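Local coordinates for spindle assembly checkpoint serine/threonine-protein kinase BUB1 (Saccharomyces cerevisiae, PDB 3ESL) that phosphorylates BUB3 and itself and acts in the spindle assembly checkpoint, delaying anaphase until chromosomes are bioriented, the chain here being its N-terminal TPR-like domain, at residues Q10-Y15 against L34-W39; D28-F33 against P77-I82. All blocks are in the same frame, centred on the assembly; numbering follows the deposited sequence. Where two conformers were deposited one is given.

Contact 1: Q10-Y15 against L34-W39; sequences QTKIAY and LDYMIW
Tyr15 and Tyr36 carry the contact, each setting its ring against the base of the other's side chain, at CB or CA. Their planes are 16° from parallel yet slid so far apart that the rings barely overlap, with centroids 4.9 Å apart. Over one face of each ring lies a carbon of the other residue: Tyr15 CB stands 3.5 Å from the centroid of the Tyr36 ring, and Tyr36 CA lies over the centre of the Tyr15 ring, a reciprocal pair of CH-pi contacts. A third comes from Thr11, whose CG2, anti to the backbone N, sits 3.8 Å from the centroid of the five-membered ring of Trp39. A beta-branched threonine suits this place, since its OG1 turns back to Gln7 O while its methyl faces the indole.

Helices 4-21 and 29-47 run antiparallel here, their segments at 158°, in the all-helical TPR-like domain of BUB1, and Tyr15, Tyr36 and Trp39 form an aromatic cluster between them. Trp39 CB meets Tyr15 CE2 obliquely.

The polar ends find partners elsewhere: Lys12 NZ bonds to Tyr44 OH, and Tyr36 OH to Glu16 OE2. A water donates to Asp35 OD2 and bonds weakly with Tyr15 OH.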
ATOM      1  N   GLN A  10       2.627 -10.643 -26.888  1.00 29.28           N
ATOM      2  CA  GLN A  10       1.224 -10.849 -27.230  1.00 27.40           C
ATOM      3  C   GLN A  10       0.390 -10.893 -25.951  1.00 26.90           C
ATOM      4  O   GLN A  10      -0.719 -10.367 -25.915  1.00 26.22           O
ATOM      5  CB  GLN A  10       1.033 -12.140 -28.021  1.00 30.13           C
ATOM      6  CG  GLN A  10       1.706 -12.094 -29.384  1.00 33.98           C
ATOM      7  CD  GLN A  10       1.535 -13.370 -30.174  1.00 35.30           C
ATOM      8  OE1 GLN A  10       1.503 -14.469 -29.620  1.00 35.94           O
ATOM      9  NE2 GLN A  10       1.431 -13.228 -31.485  1.00 39.96           N
ATOM     10  N   THR A  11       0.943 -11.525 -24.916  1.00 26.58           N
ATOM     11  CA  THR A  11       0.241 -11.663 -23.641  1.00 26.01           C
ATOM     12  C   THR A  11       0.031 -10.284 -23.022  1.00 26.13           C
ATOM     13  O   THR A  11      -1.060  -9.996 -22.514  1.00 24.80           O
ATOM     14  CB  THR A  11       0.957 -12.619 -22.666  1.00 27.65           C
ATOM     15  OG1 THR A  11       0.961 -13.946 -23.213  1.00 28.83           O
ATOM     16  CG2 THR A  11       0.232 -12.677 -21.318  1.00 28.70           C
ATOM     17  N   LYS A  12       1.060  -9.439 -23.100  1.00 26.95           N
ATOM     18  CA  LYS A  12       0.982  -8.065 -22.615  1.00 27.62           C
ATOM     19  C   LYS A  12      -0.139  -7.304 -23.313  1.00 28.31           C
ATOM     20  O   LYS A  12      -0.969  -6.654 -22.668  1.00 25.66           O
ATOM     21  CB  LYS A  12       2.327  -7.334 -22.776  1.00 27.69           C
ATOM     22  CG  LYS A  12       2.280  -5.892 -22.298  1.00 27.91           C
ATOM     23  CD  LYS A  12       3.652  -5.222 -22.255  1.00 31.18           C
ATOM     24  CE  LYS A  12       4.130  -4.824 -23.641  1.00 38.00           C
ATOM     25  NZ  LYS A  12       5.409  -4.046 -23.559  1.00 38.81           N
ATOM     26  N   ILE A  13      -0.179  -7.392 -24.641  1.00 25.96           N
ATOM     27  CA  ILE A  13      -1.214  -6.705 -25.397  1.00 25.97           C
ATOM     28  C   ILE A  13      -2.606  -7.284 -25.108  1.00 24.67           C
ATOM     29  O   ILE A  13      -3.578  -6.537 -25.030  1.00 24.93           O
ATOM     30  CB  ILE A  13      -0.895  -6.690 -26.922  1.00 27.09           C
ATOM     31  CG1 ILE A  13       0.405  -5.901 -27.156  1.00 30.56           C
ATOM     32  CG2 ILE A  13      -2.059  -6.083 -27.705  1.00 27.68           C
ATOM     33  CD1 ILE A  13       0.951  -5.983 -28.573  1.00 32.36           C
ATOM     34  N   ALA A  14      -2.692  -8.607 -24.949  1.00 24.44           N
ATOM     35  CA  ALA A  14      -3.948  -9.258 -24.590  1.00 22.82           C
ATOM     36  C   ALA A  14      -4.496  -8.688 -23.265  1.00 21.99           C
ATOM     37  O   ALA A  14      -5.681  -8.357 -23.167  1.00 22.77           O
ATOM     38  CB  ALA A  14      -3.769 -10.783 -24.516  1.00 24.16           C
ATOM     39  N   TYR A  15      -3.629  -8.557 -22.265  1.00 23.34           N
ATOM     40  CA  TYR A  15      -4.050  -7.972 -20.978  1.00 21.55           C
ATOM     41  C   TYR A  15      -4.461  -6.508 -21.123  1.00 23.26           C
ATOM     42  O   TYR A  15      -5.472  -6.075 -20.562  1.00 24.59           O
ATOM     43  CB  TYR A  15      -2.947  -8.120 -19.942  1.00 24.43           C
ATOM     44  CG  TYR A  15      -3.013  -9.410 -19.149  1.00 24.41           C
ATOM     45  CD1 TYR A  15      -4.112  -9.689 -18.322  1.00 25.69           C
ATOM     46  CD2 TYR A  15      -1.971 -10.332 -19.187  1.00 23.36           C
ATOM     47  CE1 TYR A  15      -4.175 -10.864 -17.574  1.00 27.82           C
ATOM     48  CE2 TYR A  15      -2.035 -11.520 -18.447  1.00 26.12           C
ATOM     49  CZ  TYR A  15      -3.143 -11.773 -17.643  1.00 27.34           C
ATOM     50  OH  TYR A  15      -3.220 -12.935 -16.902  1.00 28.59           O
ATOM     51  N   LEU A  34      -4.958  -7.875 -10.796  1.00 18.28           N
ATOM     52  CA  LEU A  34      -4.064  -8.786 -10.068  1.00 20.67           C
ATOM     53  C   LEU A  34      -3.412  -9.807 -10.997  1.00 20.60           C
ATOM     54  O   LEU A  34      -2.200 -10.033 -10.914  1.00 21.14           O
ATOM     55  CB  LEU A  34      -4.801  -9.524  -8.945  1.00 19.17           C
ATOM     56  CG  LEU A  34      -5.224  -8.686  -7.750  1.00 24.82           C
ATOM     57  CD1 LEU A  34      -6.116  -9.534  -6.858  1.00 25.79           C
ATOM     58  CD2 LEU A  34      -4.001  -8.210  -6.975  1.00 31.26           C
ATOM     59  N   ASP A  35      -4.206 -10.402 -11.890  1.00 20.61           N
ATOM     60  CA  ASP A  35      -3.686 -11.404 -12.834  1.00 22.55           C
ATOM     61  C   ASP A  35      -2.572 -10.791 -13.667  1.00 21.46           C
ATOM     62  O   ASP A  35      -1.493 -11.373 -13.824  1.00 21.15           O
ATOM     63  CB  ASP A  35      -4.791 -11.907 -13.762  1.00 24.41           C
ATOM     64  CG  ASP A  35      -5.669 -12.969 -13.129  1.00 28.38           C
ATOM     65  OD1 ASP A  35      -5.293 -13.543 -12.082  1.00 31.67           O
ATOM     66  OD2 ASP A  35      -6.745 -13.231 -13.711  1.00 31.99           O
ATOM     67  N   TYR A  36      -2.825  -9.584 -14.161  1.00 19.09           N
ATOM     68  CA  TYR A  36      -1.867  -8.909 -15.034  1.00 20.74           C
ATOM     69  C   TYR A  36      -0.595  -8.542 -14.266  1.00 20.79           C
ATOM     70  O   TYR A  36       0.505  -8.808 -14.732  1.00 19.39           O
ATOM     71  CB  TYR A  36      -2.542  -7.704 -15.688  1.00 18.13           C
ATOM     72  CG  TYR A  36      -1.724  -6.951 -16.717  1.00 21.36           C
ATOM     73  CD1 TYR A  36      -0.691  -7.579 -17.428  1.00 21.13           C
ATOM     74  CD2 TYR A  36      -2.027  -5.618 -17.013  1.00 20.09           C
ATOM     75  CE1 TYR A  36       0.040  -6.878 -18.406  1.00 22.72           C
ATOM     76  CE2 TYR A  36      -1.288  -4.902 -17.978  1.00 22.62           C
ATOM     77  CZ  TYR A  36      -0.269  -5.549 -18.666  1.00 22.89           C
ATOM     78  OH  TYR A  36       0.458  -4.848 -19.600  1.00 25.16           O
ATOM     79  N   MET A  37      -0.739  -7.977 -13.066  1.00 19.70           N
ATOM     80  CA  MET A  37       0.418  -7.601 -12.254  1.00 21.65           C
ATOM     81  C   MET A  37       1.288  -8.793 -11.843  1.00 21.59           C
ATOM     82  O   MET A  37       2.521  -8.712 -11.854  0.80 20.77           O
ATOM     83  CB  MET A  37      -0.039  -6.794 -11.028  1.00 20.84           C
ATOM     84  CG  MET A  37      -0.553  -5.429 -11.418  1.00 21.00           C
ATOM     85  SD  MET A  37      -1.060  -4.490  -9.958  1.00 28.44           S
ATOM     86  CE  MET A  37      -2.439  -5.436  -9.346  1.00 26.63           C
ATOM     87  N   ILE A  38       0.643  -9.910 -11.513  1.00 21.58           N
ATOM     88  CA  ILE A  38       1.364 -11.121 -11.158  1.00 24.78           C
ATOM     89  C   ILE A  38       2.147 -11.597 -12.381  1.00 23.13           C
ATOM     90  O   ILE A  38       3.320 -11.951 -12.250  1.00 25.64           O
ATOM     91  CB  ILE A  38       0.423 -12.208 -10.620  1.00 24.96           C
ATOM     92  CG1 ILE A  38      -0.121 -11.783  -9.241  1.00 24.63           C
ATOM     93  CG2 ILE A  38       1.138 -13.569 -10.503  1.00 25.18           C
ATOM     94  CD1 ILE A  38      -1.292 -12.595  -8.769  1.00 27.88           C
ATOM     95  N   TRP A  39       1.511 -11.559 -13.549  1.00 24.29           N
ATOM     96  CA  TRP A  39       2.181 -11.968 -14.802  1.00 24.28           C
ATOM     97  C   TRP A  39       3.377 -11.064 -15.126  1.00 26.31           C
ATOM     98  O   TRP A  39       4.463 -11.545 -15.489  1.00 26.46           O
ATOM     99  CB  TRP A  39       1.198 -12.015 -15.971  1.00 24.96           C
ATOM    100  CG  TRP A  39       1.890 -12.338 -17.262  1.00 25.67           C
ATOM    101  CD1 TRP A  39       2.212 -13.585 -17.728  1.00 28.31           C
ATOM    102  CD2 TRP A  39       2.387 -11.401 -18.227  1.00 25.54           C
ATOM    103  NE1 TRP A  39       2.883 -13.482 -18.931  1.00 28.19           N
ATOM    104  CE2 TRP A  39       2.994 -12.153 -19.266  1.00 27.75           C
ATOM    105  CE3 TRP A  39       2.374  -9.998 -18.323  1.00 27.26           C
ATOM    106  CZ2 TRP A  39       3.580 -11.548 -20.387  1.00 28.58           C
ATOM    107  CZ3 TRP A  39       2.959  -9.391 -19.440  1.00 26.61           C
ATOM    108  CH2 TRP A  39       3.557 -10.175 -20.461  1.00 28.26           C
TER
HETATM  109  O   HOH W   1      -6.470 -13.576 -16.605  1.00 44.60           O

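Contact 2: D28-F33 against P77-I82; sequences DPLDLF and PRFLKI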
ATOM      1  N   ASP A  28     -15.583  -8.443 -10.244  0.80 14.36           N
ATOM      2  CA  ASP A  28     -14.330  -8.290  -9.484  0.80 13.94           C
ATOM      3  C   ASP A  28     -13.218  -7.749 -10.397  0.80 13.64           C
ATOM      4  O   ASP A  28     -12.274  -8.462 -10.734  0.80 14.67           O
ATOM      5  CB  ASP A  28     -13.948  -9.658  -8.884  0.80 13.20           C
ATOM      6  CG  ASP A  28     -12.846  -9.582  -7.809  0.80 17.29           C
ATOM      7  OD1 ASP A  28     -12.514  -8.503  -7.277  0.80 16.45           O
ATOM      8  OD2 ASP A  28     -12.302 -10.660  -7.510  0.80 17.44           O
ATOM      9  N   PRO A  29     -13.311  -6.460 -10.772  1.00 17.86           N
ATOM     10  CA  PRO A  29     -12.301  -5.895 -11.674  1.00 18.08           C
ATOM     11  C   PRO A  29     -10.884  -5.965 -11.067  1.00 18.94           C
ATOM     12  O   PRO A  29      -9.885  -6.055 -11.802  1.00 17.52           O
ATOM     13  CB  PRO A  29     -12.764  -4.448 -11.841  1.00 18.87           C
ATOM     14  CG  PRO A  29     -13.602  -4.166 -10.581  1.00 18.33           C
ATOM     15  CD  PRO A  29     -14.312  -5.457 -10.355  1.00 18.42           C
ATOM     16  N   LEU A  30     -10.788  -5.956  -9.737  1.00 17.54           N
ATOM     17  CA  LEU A  30      -9.470  -6.072  -9.092  1.00 18.43           C
ATOM     18  C   LEU A  30      -8.742  -7.353  -9.535  1.00 18.41           C
ATOM     19  O   LEU A  30      -7.517  -7.350  -9.710  1.00 20.65           O
ATOM     20  CB  LEU A  30      -9.615  -6.058  -7.564  1.00 17.47           C
ATOM     21  CG  LEU A  30      -8.300  -6.150  -6.775  1.00 18.72           C
ATOM     22  CD1 LEU A  30      -7.342  -5.039  -7.174  1.00 20.88           C
ATOM     23  CD2 LEU A  30      -8.601  -6.083  -5.279  1.00 19.88           C
ATOM     24  N   ASP A  31      -9.492  -8.431  -9.737  1.00 19.08           N
ATOM     25  CA  ASP A  31      -8.897  -9.715 -10.124  1.00 20.40           C
ATOM     26  C   ASP A  31      -8.149  -9.634 -11.453  1.00 20.09           C
ATOM     27  O   ASP A  31      -7.095 -10.237 -11.591  1.00 19.92           O
ATOM     28  CB  ASP A  31      -9.958 -10.811 -10.172  1.00 22.16           C
ATOM     29  CG  ASP A  31      -9.358 -12.195 -10.294  1.00 29.39           C
ATOM     30  OD1 ASP A  31      -8.532 -12.558  -9.426  1.00 30.65           O
ATOM     31  OD2 ASP A  31      -9.715 -12.904 -11.269  1.00 32.65           O
ATOM     32  N   LEU A  32      -8.670  -8.854 -12.400  1.00 19.77           N
ATOM     33  CA  LEU A  32      -8.013  -8.728 -13.711  1.00 19.39           C
ATOM     34  C   LEU A  32      -6.694  -7.959 -13.551  1.00 19.04           C
ATOM     35  O   LEU A  32      -5.659  -8.381 -14.079  1.00 19.04           O
ATOM     36  CB  LEU A  32      -8.945  -8.074 -14.746  1.00 18.19           C
ATOM     37  CG  LEU A  32      -8.318  -7.750 -16.118  1.00 19.99           C
ATOM     38  CD1 LEU A  32      -7.749  -8.991 -16.803  1.00 20.39           C
ATOM     39  CD2 LEU A  32      -9.350  -7.038 -17.019  1.00 18.85           C
ATOM     40  N   PHE A  33      -6.716  -6.849 -12.812  0.80 15.16           N
ATOM     41  CA  PHE A  33      -5.472  -6.162 -12.465  0.80 15.94           C
ATOM     42  C   PHE A  33      -4.478  -7.093 -11.765  0.80 17.38           C
ATOM     43  O   PHE A  33      -3.279  -7.076 -12.080  0.80 15.79           O
ATOM     44  CB  PHE A  33      -5.730  -4.942 -11.557  0.80 15.53           C
ATOM     45  CG  PHE A  33      -6.241  -3.735 -12.282  0.80 17.48           C
ATOM     46  CD1 PHE A  33      -5.407  -3.013 -13.147  0.80 18.23           C
ATOM     47  CD2 PHE A  33      -7.553  -3.296 -12.079  0.80 20.02           C
ATOM     48  CE1 PHE A  33      -5.887  -1.867 -13.793  0.80 16.06           C
ATOM     49  CE2 PHE A  33      -8.041  -2.155 -12.713  0.80 18.34           C
ATOM     50  CZ  PHE A  33      -7.203  -1.444 -13.574  0.80 18.22           C
ATOM     51  N   PRO A  77      -8.365  -7.095   1.465  1.00 17.14           N
ATOM     52  CA  PRO A  77      -6.939  -7.260   1.772  1.00 17.71           C
ATOM     53  C   PRO A  77      -6.090  -7.365   0.511  1.00 18.72           C
ATOM     54  O   PRO A  77      -4.912  -7.022   0.531  1.00 18.31           O
ATOM     55  CB  PRO A  77      -6.885  -8.584   2.549  1.00 17.96           C
ATOM     56  CG  PRO A  77      -8.132  -9.304   2.183  1.00 19.07           C
ATOM     57  CD  PRO A  77      -9.172  -8.250   1.913  1.00 18.73           C
ATOM     58  N   ARG A  78      -6.675  -7.849  -0.576  1.00 16.97           N
ATOM     59  CA  ARG A  78      -5.924  -7.905  -1.839  1.00 18.11           C
ATOM     60  C   ARG A  78      -5.570  -6.505  -2.333  1.00 19.49           C
ATOM     61  O   ARG A  78      -4.454  -6.271  -2.817  1.00 20.57           O
ATOM     62  CB  ARG A  78      -6.730  -8.621  -2.916  1.00 18.05           C
ATOM     63  CG  ARG A  78      -7.162 -10.025  -2.540  1.00 17.70           C
ATOM     64  CD  ARG A  78      -8.145 -10.585  -3.580  1.00 21.43           C
ATOM     65  NE  ARG A  78      -9.376  -9.783  -3.647  1.00 19.04           N
ATOM     66  CZ  ARG A  78     -10.230  -9.803  -4.671  1.00 21.51           C
ATOM     67  NH1 ARG A  78      -9.997 -10.581  -5.723  1.00 19.92           N
ATOM     68  NH2 ARG A  78     -11.313  -9.042  -4.646  1.00 20.17           N
ATOM     69  N   PHE A  79      -6.527  -5.582  -2.217  1.00 17.81           N
ATOM     70  CA  PHE A  79      -6.317  -4.191  -2.606  1.00 16.51           C
ATOM     71  C   PHE A  79      -5.266  -3.530  -1.703  1.00 18.04           C
ATOM     72  O   PHE A  79      -4.336  -2.866  -2.177  1.00 16.41           O
ATOM     73  CB  PHE A  79      -7.637  -3.433  -2.527  1.00 17.48           C
ATOM     74  CG  PHE A  79      -7.597  -2.060  -3.142  1.00 17.11           C
ATOM     75  CD1 PHE A  79      -6.956  -1.826  -4.367  1.00 19.24           C
ATOM     76  CD2 PHE A  79      -8.269  -1.007  -2.522  1.00 19.34           C
ATOM     77  CE1 PHE A  79      -6.952  -0.521  -4.937  1.00 18.43           C
ATOM     78  CE2 PHE A  79      -8.260   0.283  -3.079  1.00 18.09           C
ATOM     79  CZ  PHE A  79      -7.612   0.516  -4.289  1.00 19.46           C
ATOM     80  N   LEU A  80      -5.417  -3.718  -0.396  1.00 16.97           N
ATOM     81  CA  LEU A  80      -4.422  -3.201   0.552  1.00 17.65           C
ATOM     82  C   LEU A  80      -3.009  -3.637   0.167  1.00 18.72           C
ATOM     83  O   LEU A  80      -2.079  -2.836   0.194  1.00 17.80           O
ATOM     84  CB  LEU A  80      -4.756  -3.630   1.982  1.00 19.67           C
ATOM     85  CG  LEU A  80      -3.718  -3.157   3.009  1.00 20.18           C
ATOM     86  CD1 LEU A  80      -3.542  -1.633   2.958  1.00 20.67           C
ATOM     87  CD2 LEU A  80      -4.092  -3.633   4.425  1.00 20.24           C
ATOM     88  N   LYS A  81      -2.844  -4.904  -0.199  1.00 18.90           N
ATOM     89  CA  LYS A  81      -1.516  -5.412  -0.507  1.00 19.51           C
ATOM     90  C   LYS A  81      -0.899  -4.710  -1.711  1.00 20.39           C
ATOM     91  O   LYS A  81       0.305  -4.509  -1.746  1.00 21.50           O
ATOM     92  CB  LYS A  81      -1.528  -6.929  -0.668  1.00 21.57           C
ATOM     93  CG  LYS A  81      -1.690  -7.671   0.664  1.00 28.60           C
ATOM     94  CD  LYS A  81      -1.639  -9.185   0.430  1.00 31.93           C
ATOM     95  CE  LYS A  81      -2.292  -9.948   1.569  1.00 40.63           C
ATOM     96  NZ  LYS A  81      -1.451  -9.978   2.802  1.00 42.74           N
ATOM     97  N   ILE A  82      -1.726  -4.323  -2.681  0.50 19.28           N
ATOM     98  CA  ILE A  82      -1.223  -3.590  -3.847  0.50 19.97           C
ATOM     99  C   ILE A  82      -0.644  -2.243  -3.415  0.50 18.37           C
ATOM    100  O   ILE A  82       0.447  -1.882  -3.853  0.50 18.10           O
ATOM    101  CB  ILE A  82      -2.292  -3.426  -4.953  0.50 20.84           C
ATOM    102  CG1 ILE A  82      -2.839  -4.800  -5.346  0.50 21.15           C
ATOM    103  CG2 ILE A  82      -1.693  -2.721  -6.191  0.50 21.69           C
ATOM    104  CD1 ILE A  82      -4.118  -4.744  -6.144  0.50 22.95           C
TER
HETATM  105  O   HOH W   2      -8.206 -12.506  -6.618  1.00 30.83           O
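Leu30 and Ile82 make the tight half of this contact, their side chains sliding past each other in opposite directions until the CD1 methyls are 3.4 Å apart, closer than usual for two carbons, although Ile82 was modelled in two conformers and the closeness is therefore doubtful. The other branch of Leu30, CD2, approaches Phe79 CB at 3.9 Å, the two side chains crossing at about a right angle. A branched leucine suits this place because its two methyls serve different neighbours, and Cys63 of helix 49-67 touches both Leu30 and Ile82.

Helices 29-47 and 77-90 run in the same general sense, their segments at 40°, with helix 49-67 bridging them, an arrangement consistent with the TPR-like helical stacking of this domain.

Toward solvent the chemistry becomes ionic. Arg78 and Asp28 reach for each other tip to tip in a bidentate, end-on salt bridge: Arg78 NH1 donates to the syn lone pair of Asp28 OD2 over 2.9 Å at 162°, while NH2 meets OD1, also at 2.9 Å. The carboxylate and guanidinium planes are turned 40° apart, and Leu30 CD2 lies over one guanidinium face, offset toward its rim. Tyr73 OH also bonds Asp28 OD1, and Asp76 forms a second salt bridge with Arg78. An alanine in place of Arg78 would probably leave the Asp28 carboxylate without its charged mate. Asp31 stands farther off, joined to Arg78 NH1 through a water that donates to Asp31 OD1 over 2.8 Å.

Both contacts use helix 29-47, contact 2 at its N-terminal start and contact 1 on the turns that follow; helix 29-47 packs on helix 4-21 in contact 1 and on helix 77-90 in contact 2. Contact 1 lies near the surface, its centre about 21 Å from the centre of the chain, and relies on aromatic faces, its polar ends bonded to other residues of the chain or to water. Contact 2, its centre about 11 Å from the centre of the chain and partly buried, combines aliphatic packing with a salt bridge. The two touch directly: Leu34 CD2 lies 3.6 Å from Ile82 CD1, and Met37 also packs on Ile82. On the other flank, Leu32 packs on Tyr15.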